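Local coordinates for protein separin (Saccharomyces cerevisiae, PDB 5U1T) that cleaves the cohesin subunit MCD1/SCC1 as a caspase-like cysteine protease at the onset of anaphase, and is held inactive by securin for most of the cell cycle, at residues K440-A445 and Q449-I454; F399-L404 and H408-K413; N937-V942 and S1046-T1051; M943-E948 and I1016-Q1021. All blocks are in the same frame, centred on the assembly; numbering follows the deposited sequence.

Contact 1. Residues K440-A445 and Q449-I454; sequences KFISSA and QKKIEI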
loop_
_atom_site.group_PDB
_atom_site.type_symbol
_atom_site.label_atom_id
_atom_site.label_comp_id
_atom_site.label_asym_id
_atom_site.label_seq_id
_atom_site.Cartn_x
_atom_site.Cartn_y
_atom_site.Cartn_z
ATOM N N LYS A 440 -37.748 -11.300 -0.184
ATOM C CA LYS A 440 -38.460 -12.107 0.802
ATOM C C LYS A 440 -39.275 -13.218 0.127
ATOM O O LYS A 440 -39.307 -14.338 0.640
ATOM C CB LYS A 440 -39.349 -11.227 1.695
ATOM C CG LYS A 440 -38.601 -10.027 2.306
ATOM C CD LYS A 440 -38.860 -9.796 3.819
ATOM C CE LYS A 440 -37.617 -9.176 4.505
ATOM N NZ LYS A 440 -37.743 -9.032 6.019
ATOM N N PHE A 441 -39.916 -12.916 -1.012
ATOM C CA PHE A 441 -40.593 -13.940 -1.831
ATOM C C PHE A 441 -39.634 -15.079 -2.170
ATOM O O PHE A 441 -39.887 -16.234 -1.826
ATOM C CB PHE A 441 -41.147 -13.370 -3.153
ATOM C CG PHE A 441 -42.062 -12.187 -2.989
ATOM C CD1 PHE A 441 -42.730 -11.950 -1.797
ATOM C CD2 PHE A 441 -42.255 -11.309 -4.042
ATOM C CE1 PHE A 441 -43.554 -10.857 -1.662
ATOM C CE2 PHE A 441 -43.082 -10.214 -3.907
ATOM C CZ PHE A 441 -43.728 -9.989 -2.716
ATOM N N ILE A 442 -38.532 -14.731 -2.843
ATOM C CA ILE A 442 -37.568 -15.716 -3.318
ATOM C C ILE A 442 -37.141 -16.611 -2.176
ATOM O O ILE A 442 -37.157 -17.831 -2.296
ATOM C CB ILE A 442 -36.345 -15.055 -3.961
ATOM C CG1 ILE A 442 -36.770 -14.350 -5.244
ATOM C CG2 ILE A 442 -35.294 -16.101 -4.287
ATOM C CD1 ILE A 442 -35.708 -13.485 -5.848
ATOM N N SER A 443 -36.818 -15.996 -1.050
ATOM C CA SER A 443 -36.500 -16.732 0.155
ATOM C C SER A 443 -37.599 -17.710 0.560
ATOM O O SER A 443 -37.307 -18.776 1.088
ATOM C CB SER A 443 -36.236 -15.757 1.292
ATOM O OG SER A 443 -35.118 -14.941 0.982
ATOM N N SER A 444 -38.858 -17.359 0.304
ATOM C CA SER A 444 -39.974 -18.174 0.767
ATOM C C SER A 444 -40.307 -19.315 -0.203
ATOM O O SER A 444 -40.977 -20.282 0.175
ATOM C CB SER A 444 -41.204 -17.294 1.005
ATOM O OG SER A 444 -41.597 -16.615 -0.177
ATOM N N ALA A 445 -39.812 -19.214 -1.438
ATOM C CA ALA A 445 -40.102 -20.210 -2.466
ATOM C C ALA A 445 -39.613 -21.600 -2.058
ATOM O O ALA A 445 -38.549 -21.737 -1.446
ATOM C CB ALA A 445 -39.487 -19.796 -3.793
ATOM N N GLN A 449 -35.762 -24.476 -8.235
ATOM C CA GLN A 449 -36.400 -24.057 -9.475
ATOM C C GLN A 449 -37.463 -22.997 -9.209
ATOM O O GLN A 449 -37.627 -22.053 -9.989
ATOM C CB GLN A 449 -37.004 -25.255 -10.211
ATOM C CG GLN A 449 -36.085 -25.804 -11.297
ATOM C CD GLN A 449 -35.513 -24.698 -12.210
ATOM O OE1 GLN A 449 -36.232 -23.764 -12.622
ATOM N NE2 GLN A 449 -34.217 -24.802 -12.529
ATOM N N LYS A 450 -38.168 -23.136 -8.094
ATOM C CA LYS A 450 -39.247 -22.205 -7.793
ATOM C C LYS A 450 -38.713 -20.805 -7.461
ATOM O O LYS A 450 -39.344 -19.800 -7.813
ATOM C CB LYS A 450 -40.117 -22.753 -6.663
ATOM C CG LYS A 450 -40.963 -23.937 -7.091
ATOM C CD LYS A 450 -41.926 -24.382 -5.999
ATOM C CE LYS A 450 -42.838 -25.508 -6.477
ATOM N NZ LYS A 450 -42.137 -26.823 -6.569
ATOM N N LYS A 451 -37.551 -20.751 -6.807
ATOM C CA LYS A 451 -36.871 -19.483 -6.529
ATOM C C LYS A 451 -36.423 -18.795 -7.806
ATOM O O LYS A 451 -36.601 -17.594 -7.955
ATOM C CB LYS A 451 -35.658 -19.691 -5.626
ATOM C CG LYS A 451 -35.994 -19.964 -4.186
ATOM C CD LYS A 451 -34.744 -20.122 -3.344
ATOM C CE LYS A 451 -35.067 -20.825 -2.041
ATOM N NZ LYS A 451 -33.821 -21.407 -1.464
ATOM N N ILE A 452 -35.833 -19.558 -8.720
ATOM C CA ILE A 452 -35.448 -19.019 -10.012
ATOM C C ILE A 452 -36.674 -18.531 -10.792
ATOM O O ILE A 452 -36.610 -17.592 -11.566
ATOM C CB ILE A 452 -34.676 -20.058 -10.835
ATOM C CG1 ILE A 452 -33.388 -20.425 -10.110
ATOM C CG2 ILE A 452 -34.311 -19.505 -12.202
ATOM C CD1 ILE A 452 -32.450 -21.248 -10.945
ATOM N N GLU A 453 -37.810 -19.158 -10.553
ATOM C CA GLU A 453 -39.039 -18.793 -11.246
ATOM C C GLU A 453 -39.549 -17.435 -10.790
ATOM O O GLU A 453 -39.860 -16.569 -11.613
ATOM C CB GLU A 453 -40.087 -19.863 -11.005
ATOM C CG GLU A 453 -41.014 -20.117 -12.161
ATOM C CD GLU A 453 -41.696 -21.462 -12.015
ATOM O OE1 GLU A 453 -42.929 -21.500 -11.747
ATOM O OE2 GLU A 453 -40.972 -22.483 -12.147
ATOM N N ILE A 454 -39.625 -17.265 -9.469
ATOM C CA ILE A 454 -40.017 -15.999 -8.859
ATOM C C ILE A 454 -39.050 -14.898 -9.279
ATOM O O ILE A 454 -39.452 -13.752 -9.487
ATOM C CB ILE A 454 -40.058 -16.106 -7.322
ATOM C CG1 ILE A 454 -41.154 -17.088 -6.891
ATOM C CG2 ILE A 454 -40.236 -14.730 -6.678
ATOM C CD1 ILE A 454 -42.538 -16.761 -7.444
#

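Contact 2. Residues F399-L404 and H408-K413; sequences FNASVL and HSFLLK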
loop_
_atom_site.group_PDB
_atom_site.type_symbol
_atom_site.label_atom_id
_atom_site.label_comp_id
_atom_site.label_asym_id
_atom_site.label_seq_id
_atom_site.Cartn_x
_atom_site.Cartn_y
_atom_site.Cartn_z
ATOM N N PHE A 399 -49.139 -13.241 0.016
ATOM C CA PHE A 399 -47.839 -13.789 0.366
ATOM C C PHE A 399 -47.916 -14.713 1.570
ATOM O O PHE A 399 -47.254 -15.750 1.620
ATOM C CB PHE A 399 -46.831 -12.690 0.661
ATOM C CG PHE A 399 -45.578 -13.207 1.290
ATOM C CD1 PHE A 399 -44.631 -13.872 0.523
ATOM C CD2 PHE A 399 -45.357 -13.071 2.650
ATOM C CE1 PHE A 399 -43.469 -14.375 1.099
ATOM C CE2 PHE A 399 -44.204 -13.569 3.230
ATOM C CZ PHE A 399 -43.260 -14.226 2.452
ATOM N N ASN A 400 -48.719 -14.315 2.548
ATOM C CA ASN A 400 -48.867 -15.083 3.774
ATOM C C ASN A 400 -49.559 -16.416 3.541
ATOM O O ASN A 400 -49.202 -17.424 4.150
ATOM C CB ASN A 400 -49.644 -14.282 4.815
ATOM C CG ASN A 400 -48.886 -13.063 5.301
ATOM O OD1 ASN A 400 -47.655 -12.978 5.195
ATOM N ND2 ASN A 400 -49.626 -12.108 5.849
ATOM N N ALA A 401 -50.559 -16.414 2.669
ATOM C CA ALA A 401 -51.160 -17.661 2.238
ATOM C C ALA A 401 -50.087 -18.527 1.573
ATOM O O ALA A 401 -49.995 -19.720 1.858
ATOM C CB ALA A 401 -52.325 -17.404 1.291
ATOM N N SER A 402 -49.262 -17.924 0.715
ATOM C CA SER A 402 -48.225 -18.684 0.026
ATOM C C SER A 402 -47.317 -19.379 1.029
ATOM O O SER A 402 -46.845 -20.476 0.764
ATOM C CB SER A 402 -47.400 -17.799 -0.920
ATOM O OG SER A 402 -46.506 -16.949 -0.232
ATOM N N VAL A 403 -47.105 -18.769 2.195
ATOM C CA VAL A 403 -46.276 -19.395 3.225
ATOM C C VAL A 403 -47.049 -20.446 4.024
ATOM O O VAL A 403 -46.599 -21.584 4.174
ATOM C CB VAL A 403 -45.703 -18.358 4.196
ATOM C CG1 VAL A 403 -44.658 -19.005 5.093
ATOM C CG2 VAL A 403 -45.087 -17.212 3.435
ATOM N N LEU A 404 -48.217 -20.067 4.531
ATOM C CA LEU A 404 -49.011 -20.964 5.364
ATOM C C LEU A 404 -49.532 -22.176 4.593
ATOM O O LEU A 404 -49.581 -23.285 5.133
ATOM C CB LEU A 404 -50.188 -20.209 5.990
ATOM C CG LEU A 404 -49.849 -19.171 7.063
ATOM C CD1 LEU A 404 -51.097 -18.784 7.862
ATOM C CD2 LEU A 404 -48.756 -19.698 7.976
ATOM N N HIS A 408 -46.678 -22.661 -4.138
ATOM C CA HIS A 408 -46.030 -21.856 -5.158
ATOM C C HIS A 408 -47.041 -21.035 -5.970
ATOM O O HIS A 408 -46.689 -19.976 -6.509
ATOM C CB HIS A 408 -45.206 -22.728 -6.097
ATOM C CG HIS A 408 -44.214 -21.957 -6.909
ATOM N ND1 HIS A 408 -44.271 -21.878 -8.282
ATOM C CD2 HIS A 408 -43.141 -21.220 -6.534
ATOM C CE1 HIS A 408 -43.273 -21.136 -8.724
ATOM N NE2 HIS A 408 -42.572 -20.728 -7.684
ATOM N N SER A 409 -48.280 -21.518 -6.064
ATOM C CA SER A 409 -49.302 -20.817 -6.827
ATOM C C SER A 409 -49.609 -19.459 -6.228
ATOM O O SER A 409 -49.629 -18.453 -6.938
ATOM C CB SER A 409 -50.575 -21.644 -6.921
ATOM O OG SER A 409 -50.340 -22.807 -7.685
ATOM N N PHE A 410 -49.837 -19.418 -4.921
ATOM C CA PHE A 410 -50.037 -18.137 -4.251
ATOM C C PHE A 410 -48.831 -17.206 -4.383
ATOM O O PHE A 410 -48.995 -15.997 -4.532
ATOM C CB PHE A 410 -50.371 -18.354 -2.780
ATOM C CG PHE A 410 -51.817 -18.576 -2.532
ATOM C CD1 PHE A 410 -52.671 -17.498 -2.342
ATOM C CD2 PHE A 410 -52.340 -19.861 -2.512
ATOM C CE1 PHE A 410 -54.030 -17.701 -2.118
ATOM C CE2 PHE A 410 -53.702 -20.077 -2.288
ATOM C CZ PHE A 410 -54.550 -18.995 -2.093
ATOM N N LEU A 411 -47.626 -17.765 -4.339
ATOM C CA LEU A 411 -46.424 -16.943 -4.394
ATOM C C LEU A 411 -46.286 -16.351 -5.783
ATOM O O LEU A 411 -45.974 -15.170 -5.927
ATOM C CB LEU A 411 -45.172 -17.746 -4.027
ATOM C CG LEU A 411 -43.883 -16.930 -3.973
ATOM C CD1 LEU A 411 -44.023 -15.838 -2.930
ATOM C CD2 LEU A 411 -42.680 -17.810 -3.676
ATOM N N LEU A 412 -46.523 -17.167 -6.807
ATOM C CA LEU A 412 -46.534 -16.648 -8.168
ATOM C C LEU A 412 -47.603 -15.569 -8.277
ATOM O O LEU A 412 -47.379 -14.525 -8.891
ATOM C CB LEU A 412 -46.773 -17.758 -9.188
ATOM C CG LEU A 412 -45.545 -18.582 -9.577
ATOM C CD1 LEU A 412 -45.950 -19.821 -10.356
ATOM C CD2 LEU A 412 -44.575 -17.745 -10.378
ATOM N N LYS A 413 -48.747 -15.786 -7.644
ATOM C CA LYS A 413 -49.794 -14.776 -7.695
ATOM C C LYS A 413 -49.354 -13.509 -6.954
ATOM O O LYS A 413 -49.655 -12.391 -7.364
ATOM C CB LYS A 413 -51.107 -15.317 -7.121
ATOM C CG LYS A 413 -52.336 -14.683 -7.759
ATOM C CD LYS A 413 -53.604 -14.960 -6.984
ATOM C CE LYS A 413 -54.842 -14.330 -7.671
ATOM N NZ LYS A 413 -54.654 -12.854 -7.912
#

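Contact 3. Residues N937-V942 and S1046-T1051; sequences NMWQKV and SSLTLT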
loop_
_atom_site.group_PDB
_atom_site.type_symbol
_atom_site.label_atom_id
_atom_site.label_comp_id
_atom_site.label_asym_id
_atom_site.label_seq_id
_atom_site.Cartn_x
_atom_site.Cartn_y
_atom_site.Cartn_z
ATOM N N ASN A 937 29.914 22.268 2.028
ATOM C CA ASN A 937 30.111 23.326 1.057
ATOM C C ASN A 937 31.085 24.370 1.582
ATOM O O ASN A 937 31.893 24.932 0.837
ATOM C CB ASN A 937 28.781 23.984 0.704
ATOM C CG ASN A 937 27.981 23.171 -0.271
ATOM O OD1 ASN A 937 28.542 22.433 -1.080
ATOM N ND2 ASN A 937 26.662 23.301 -0.207
ATOM N N MET A 938 30.972 24.625 2.878
ATOM C CA MET A 938 31.825 25.559 3.566
ATOM C C MET A 938 33.266 25.027 3.550
ATOM O O MET A 938 34.217 25.759 3.272
ATOM C CB MET A 938 31.308 25.758 4.985
ATOM C CG MET A 938 32.093 26.714 5.845
ATOM S SD MET A 938 31.166 27.008 7.384
ATOM C CE MET A 938 32.308 28.014 8.375
ATOM N N TRP A 939 33.415 23.733 3.814
ATOM C CA TRP A 939 34.712 23.088 3.741
ATOM C C TRP A 939 35.349 23.158 2.336
ATOM O O TRP A 939 36.488 23.587 2.218
ATOM C CB TRP A 939 34.625 21.626 4.191
ATOM C CG TRP A 939 35.956 21.013 4.132
ATOM C CD1 TRP A 939 36.427 20.144 3.190
ATOM C CD2 TRP A 939 37.043 21.288 5.004
ATOM N NE1 TRP A 939 37.740 19.836 3.446
ATOM C CE2 TRP A 939 38.141 20.533 4.554
ATOM C CE3 TRP A 939 37.191 22.095 6.134
ATOM C CZ2 TRP A 939 39.368 20.556 5.192
ATOM C CZ3 TRP A 939 38.407 22.119 6.771
ATOM C CH2 TRP A 939 39.487 21.355 6.300
ATOM N N GLN A 940 34.641 22.751 1.277
ATOM C CA GLN A 940 35.257 22.755 -0.061
ATOM C C GLN A 940 35.759 24.169 -0.404
ATOM O O GLN A 940 36.799 24.332 -1.040
ATOM C CB GLN A 940 34.281 22.222 -1.142
ATOM C CG GLN A 940 33.888 20.712 -1.058
ATOM C CD GLN A 940 32.841 20.260 -2.138
ATOM O OE1 GLN A 940 32.051 21.076 -2.655
ATOM N NE2 GLN A 940 32.844 18.956 -2.465
ATOM N N LYS A 941 35.031 25.180 0.067
ATOM C CA LYS A 941 35.314 26.565 -0.256
ATOM C C LYS A 941 36.549 27.073 0.493
ATOM O O LYS A 941 37.467 27.654 -0.106
ATOM C CB LYS A 941 34.102 27.433 0.069
ATOM C CG LYS A 941 34.265 28.901 -0.299
ATOM C CD LYS A 941 32.983 29.719 0.010
ATOM C CE LYS A 941 33.128 31.226 -0.333
ATOM N NZ LYS A 941 31.881 32.013 -0.031
ATOM N N VAL A 942 36.571 26.849 1.802
ATOM C CA VAL A 942 37.676 27.323 2.607
ATOM C C VAL A 942 38.929 26.534 2.257
ATOM O O VAL A 942 40.015 27.102 2.155
ATOM C CB VAL A 942 37.370 27.227 4.119
ATOM C CG1 VAL A 942 38.649 27.290 4.941
ATOM C CG2 VAL A 942 36.424 28.349 4.535
ATOM N N SER A 1046 36.433 17.635 11.818
ATOM C CA SER A 1046 36.493 18.372 13.054
ATOM C C SER A 1046 37.914 18.353 13.632
ATOM O O SER A 1046 38.407 19.348 14.180
ATOM C CB SER A 1046 35.486 17.784 14.036
ATOM O OG SER A 1046 35.761 18.188 15.355
ATOM N N SER A 1047 38.580 17.217 13.493
ATOM C CA SER A 1047 39.925 17.107 13.993
ATOM C C SER A 1047 40.927 17.726 13.005
ATOM O O SER A 1047 41.958 18.240 13.418
ATOM C CB SER A 1047 40.276 15.652 14.273
ATOM O OG SER A 1047 40.603 15.013 13.063
ATOM N N LEU A 1048 40.632 17.687 11.711
ATOM C CA LEU A 1048 41.493 18.366 10.755
ATOM C C LEU A 1048 41.446 19.878 10.964
ATOM O O LEU A 1048 42.475 20.542 10.923
ATOM C CB LEU A 1048 41.110 18.031 9.320
ATOM C CG LEU A 1048 41.823 18.863 8.251
ATOM C CD1 LEU A 1048 43.328 18.682 8.322
ATOM C CD2 LEU A 1048 41.332 18.508 6.882
ATOM N N THR A 1049 40.260 20.422 11.201
ATOM C CA THR A 1049 40.135 21.848 11.438
ATOM C C THR A 1049 40.895 22.263 12.702
ATOM O O THR A 1049 41.555 23.298 12.729
ATOM C CB THR A 1049 38.648 22.267 11.532
ATOM O OG1 THR A 1049 37.993 21.903 10.317
ATOM C CG2 THR A 1049 38.498 23.783 11.750
ATOM N N LEU A 1050 40.815 21.440 13.739
ATOM C CA LEU A 1050 41.523 21.713 14.985
ATOM C C LEU A 1050 43.031 21.668 14.760
ATOM O O LEU A 1050 43.779 22.507 15.259
ATOM C CB LEU A 1050 41.125 20.711 16.059
ATOM C CG LEU A 1050 41.731 21.083 17.404
ATOM C CD1 LEU A 1050 41.209 22.437 17.847
ATOM C CD2 LEU A 1050 41.487 20.010 18.453
ATOM N N THR A 1051 43.461 20.682 13.988
ATOM C CA THR A 1051 44.863 20.500 13.686
ATOM C C THR A 1051 45.419 21.683 12.899
ATOM O O THR A 1051 46.451 22.231 13.275
ATOM C CB THR A 1051 45.081 19.197 12.920
ATOM O OG1 THR A 1051 44.611 18.109 13.720
ATOM C CG2 THR A 1051 46.544 18.989 12.612
#

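Contact 4. Residues M943-E948 and I1016-Q1021; sequences MSQLEE and ISKLKQ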
loop_
_atom_site.group_PDB
_atom_site.type_symbol
_atom_site.label_atom_id
_atom_site.label_comp_id
_atom_site.label_asym_id
_atom_site.label_seq_id
_atom_site.Cartn_x
_atom_site.Cartn_y
_atom_site.Cartn_z
ATOM N N MET A 943 38.784 25.236 2.040
ATOM C CA MET A 943 39.954 24.427 1.772
ATOM C C MET A 943 40.530 24.809 0.425
ATOM O O MET A 943 41.737 24.771 0.230
ATOM C CB MET A 943 39.643 22.925 1.809
ATOM C CG MET A 943 40.887 22.066 2.120
ATOM S SD MET A 943 40.974 20.435 1.289
ATOM C CE MET A 943 42.633 19.890 1.748
ATOM N N SER A 944 39.679 25.203 -0.505
ATOM C CA SER A 944 40.169 25.456 -1.844
ATOM C C SER A 944 40.805 26.831 -1.934
ATOM O O SER A 944 41.748 27.026 -2.706
ATOM C CB SER A 944 39.051 25.334 -2.865
ATOM O OG SER A 944 38.302 26.529 -2.884
ATOM N N GLN A 945 40.280 27.775 -1.151
ATOM C CA GLN A 945 40.865 29.114 -1.018
ATOM C C GLN A 945 42.255 29.062 -0.406
ATOM O O GLN A 945 43.205 29.618 -0.947
ATOM C CB GLN A 945 39.983 30.018 -0.155
ATOM C CG GLN A 945 38.639 30.372 -0.779
ATOM C CD GLN A 945 37.751 31.200 0.140
ATOM O OE1 GLN A 945 38.016 31.338 1.335
ATOM N NE2 GLN A 945 36.691 31.762 -0.422
ATOM N N LEU A 946 42.361 28.403 0.740
ATOM C CA LEU A 946 43.636 28.294 1.419
ATOM C C LEU A 946 44.641 27.660 0.479
ATOM O O LEU A 946 45.808 28.060 0.425
ATOM C CB LEU A 946 43.509 27.466 2.704
ATOM C CG LEU A 946 42.671 28.129 3.791
ATOM C CD1 LEU A 946 42.797 27.393 5.101
ATOM C CD2 LEU A 946 43.061 29.593 3.923
ATOM N N GLU A 947 44.165 26.694 -0.295
ATOM C CA GLU A 947 45.066 25.813 -1.010
ATOM C C GLU A 947 45.773 26.491 -2.171
ATOM O O GLU A 947 46.671 25.900 -2.766
ATOM C CB GLU A 947 44.316 24.585 -1.507
ATOM C CG GLU A 947 45.057 23.311 -1.215
ATOM C CD GLU A 947 44.164 22.095 -1.261
ATOM O OE1 GLU A 947 44.464 21.113 -0.528
ATOM O OE2 GLU A 947 43.161 22.114 -2.029
ATOM N N GLU A 948 45.393 27.723 -2.495
ATOM C CA GLU A 948 46.060 28.410 -3.587
ATOM C C GLU A 948 47.044 29.419 -3.040
ATOM O O GLU A 948 47.637 30.205 -3.775
ATOM C CB GLU A 948 45.047 29.073 -4.514
ATOM C CG GLU A 948 44.364 30.314 -3.979
ATOM C CD GLU A 948 43.060 30.577 -4.729
ATOM O OE1 GLU A 948 42.387 29.583 -5.101
ATOM O OE2 GLU A 948 42.717 31.764 -4.968
ATOM N N ILE A 1016 42.541 32.290 9.934
ATOM C CA ILE A 1016 42.193 31.907 11.297
ATOM C C ILE A 1016 40.694 32.140 11.502
ATOM O O ILE A 1016 40.010 31.352 12.166
ATOM C CB ILE A 1016 43.028 32.683 12.334
ATOM C CG1 ILE A 1016 44.495 32.306 12.167
ATOM C CG2 ILE A 1016 42.561 32.412 13.762
ATOM C CD1 ILE A 1016 45.439 33.105 13.002
ATOM N N SER A 1017 40.172 33.194 10.890
ATOM C CA SER A 1017 38.746 33.469 11.003
ATOM C C SER A 1017 37.877 32.395 10.340
ATOM O O SER A 1017 36.967 31.879 10.969
ATOM C CB SER A 1017 38.416 34.826 10.411
ATOM O OG SER A 1017 37.085 35.181 10.738
ATOM N N LYS A 1018 38.168 32.048 9.090
ATOM C CA LYS A 1018 37.388 31.047 8.379
ATOM C C LYS A 1018 37.472 29.686 9.058
ATOM O O LYS A 1018 36.528 28.881 9.000
ATOM C CB LYS A 1018 37.843 30.948 6.921
ATOM C CG LYS A 1018 37.408 32.155 6.099
ATOM C CD LYS A 1018 38.156 32.305 4.773
ATOM C CE LYS A 1018 37.803 33.633 4.099
ATOM N NZ LYS A 1018 36.388 33.651 3.640
ATOM N N LEU A 1019 38.594 29.426 9.714
ATOM C CA LEU A 1019 38.778 28.161 10.389
ATOM C C LEU A 1019 38.003 28.107 11.701
ATOM O O LEU A 1019 37.404 27.085 12.009
ATOM C CB LEU A 1019 40.265 27.907 10.621
ATOM C CG LEU A 1019 40.968 27.371 9.377
ATOM C CD1 LEU A 1019 42.468 27.564 9.485
ATOM C CD2 LEU A 1019 40.614 25.911 9.205
ATOM N N LYS A 1020 38.018 29.191 12.476
ATOM C CA LYS A 1020 37.254 29.241 13.725
ATOM C C LYS A 1020 35.748 29.160 13.432
ATOM O O LYS A 1020 34.948 28.695 14.249
ATOM C CB LYS A 1020 37.589 30.510 14.514
ATOM C CG LYS A 1020 38.995 30.515 15.124
ATOM C CD LYS A 1020 39.441 31.920 15.580
ATOM C CE LYS A 1020 39.302 32.134 17.097
ATOM N NZ LYS A 1020 40.231 33.187 17.636
ATOM N N GLN A 1021 35.389 29.604 12.237
ATOM C CA GLN A 1021 34.029 29.581 11.759
ATOM C C GLN A 1021 33.628 28.143 11.471
ATOM O O GLN A 1021 32.547 27.686 11.854
ATOM C CB GLN A 1021 33.914 30.446 10.504
ATOM C CG GLN A 1021 32.504 30.838 10.092
ATOM C CD GLN A 1021 32.469 31.385 8.668
ATOM O OE1 GLN A 1021 33.359 31.094 7.852
ATOM N NE2 GLN A 1021 31.445 32.175 8.360
#

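Contact 1. Residues K440-A445 and Q449-I454
Lys451 lays its carbon chain obliquely across Ile442 and reaches Ala445, just past the end of helix 431-444. The lysine is extended beyond CG (chi2 -178°), and this straight shape draws CB, CG, CD and CE in turn past the C-terminal turn of helix 431-444. Its CB lies 3.8 Å from Ile442 CG2. Lys451 CG sits 3.5 Å from the methyl CB of Ala445. Farther out, Lys451 CE comes within 3.6 Å of Ala445 O.

The two isoleucines meet differently, sliding past each other in opposite directions: Ile454 CG2 lies 3.8 Å from Ile442 CG1, and the same methyl touches Phe441 CB at 3.9 Å. The ring of Phe441 leads away from this contact and meets Phe438 edge-to-face. Ile454 also packs on Leu411 of helix 408-425.

The two segments run antiparallel at 159°, the arms of a helical hairpin whose turn starts at Ala445, the first residue to leave helical geometry. Cut back to alanine, Lys451 would lose everything beyond CB, which is likely to uncover the Ala445 methyl and part of Ile442 and open a gap beside the turn.

No hydrogen bond or salt bridge crosses between the segments; methyl groups and lysine methylenes, which also lie against the carbonyls of the helix end, do the joining, consistent with a hairpin held mainly by apolar packing.

Contact 2. Residues F399-L404 and H408-K413
Ser402 and Phe410 bring their CA atoms to 4.7 Å, the closest CA pair across the two segments, which run antiparallel at 161° with their axes 7.6 Å apart. That close spacing goes with small side chains on the first helix: Ala401 and Ser402 both point their CB atoms at the second. Ser402 CB fits against the backbone of the partner helix, 3.4 Å from Leu411 N, and touches Phe410 CB.

The ring of Phe410 lies to one side of this serine. The Ala401 methyl stands over one of its faces in a CH-pi contact, CB 4.0 Å from the ring centroid and displaced toward the CD1-CE1 rim. Helices 388-404 and 408-425 thus form a tight helical hairpin with a three-residue connection, part of the helical region of separase. Phe405, in that connection, meets the Phe410 ring edge-to-face, and Ser372 touches it. Exchanging Phe410 for an alanine would probably strip the Ala401 methyl of its aromatic cover and leave Phe405 without its ring partner.

On the other side, Leu411 extends CG anti to its backbone nitrogen (chi1 -176°), which carries CD1 to the edge of the Phe399 ring, near its plane and 4.0 Å from Phe399 CD1. These two side chains lie side by side and point the same way, with Phe441 packed on Leu411 and an apolar side chain of another protein chain against Phe399.

Contact 3. Residues N937-V942 and S1046-T1051
Trp939 and Leu1048 reach for each other through the same first torsion: each has CG anti to the backbone nitrogen, at -179° for the tryptophan and 171° for the leucine. Both side chains therefore stretch out from their helices, and they need to, since the nearest CA atoms of the two segments, those of Trp939 and Thr1049, are still 9.5 Å apart. The indole spans most of that distance and presents its six-membered ring at the far end. There Leu1048 crosses it at about a right angle, with CD2 lying 3.3 Å from Trp939 CZ2 and 3.4 Å from Trp939 CH2, an oblique approach that spans two neighbouring ring carbons. The branch carbon Leu1048 CG follows, 3.9 Å from Trp939 CH2.

Thr1049 meets a different corner of the same ring. It slides past the tryptophan in the opposite direction, OG1 coming in obliquely to lie 3.6 Å from Trp939 CZ3, while the hydroxyl has its hydrogen bond within its own helix, to Leu1045 O. No hydrogen bond crosses between the segments, and the ring meets the leucine methyl and the threonine oxygen by packing.

The contact joins helix 927-946 to helix 1036-1054 inside a cluster of helices. Helix 1012-1028 belongs to the same group and places Met1022 against both Trp939 and Thr1049, whereas the side of helix 1036-1054 with Thr1051 packs on strands 960-962 and 1157-1163 of a mixed sheet.

Contact 4. Residues M943-E948 and I1016-Q1021
Gln945 and Leu946 face Lys1018 and Leu1019 where helix 927-946 packs on helix 1012-1028, two helices of a cluster to which helix 1036-1054 also belongs. It is plain interhelical packing, one polar pair and one apolar pair lying next to each other. The backbones stay well apart: the CA atoms of Gln945 and Lys1018 are 10.2 Å from each other, so side chains alone span the interval.

In the polar pair the two long chains cross at about a right angle. Gln945 runs extended beyond CG (chi2 176°), carrying its amide out to the lysine, while Lys1018 folds over at its far end (chi4 -68°). The result is that OE1 of Gln945 looks onto the bend: Lys1018 CD, CE and NZ are all about 3.6 Å from it. The ammonium may be weakly attracted to the amide oxygen, but no hydrogen bond forms here, and the contact runs along the end of the lysine. Higher up the same lysine, its side chain packs against Val942, one turn back along the first helix.

Phe1010, from the loop that leads into helix 1012-1028, touches both Gln945 and Leu946 and so borders the polar and the apolar pair alike. Leu1019 is also covered by Thr1049, Ile1052 and Leu1053 of helix 1036-1054. Toward Leu946 it offers a single methyl, and the two leucines meet CD1 to CD1 at 4.4 Å.

From the N terminus, contact 2 closes first, linking helices 388-404 and 408-425 across three residues. Contact 1 follows in series, joining helices 431-444 and 448-458 across an equally short connection; the two hairpins touch, for instance where Phe441 packs on Phe399 and Lys450 on His408. Far along the chain, on the other side of its centre, contact 3 closes a loop of 103 residues between helices 927-946 and 1036-1054. Contact 4 is nested inside that loop and shares helix 927-946, bringing in helix 1012-1028. The two pairs of contacts do not meet: nearest atoms of contacts 1 and 3 are about 72 Å apart.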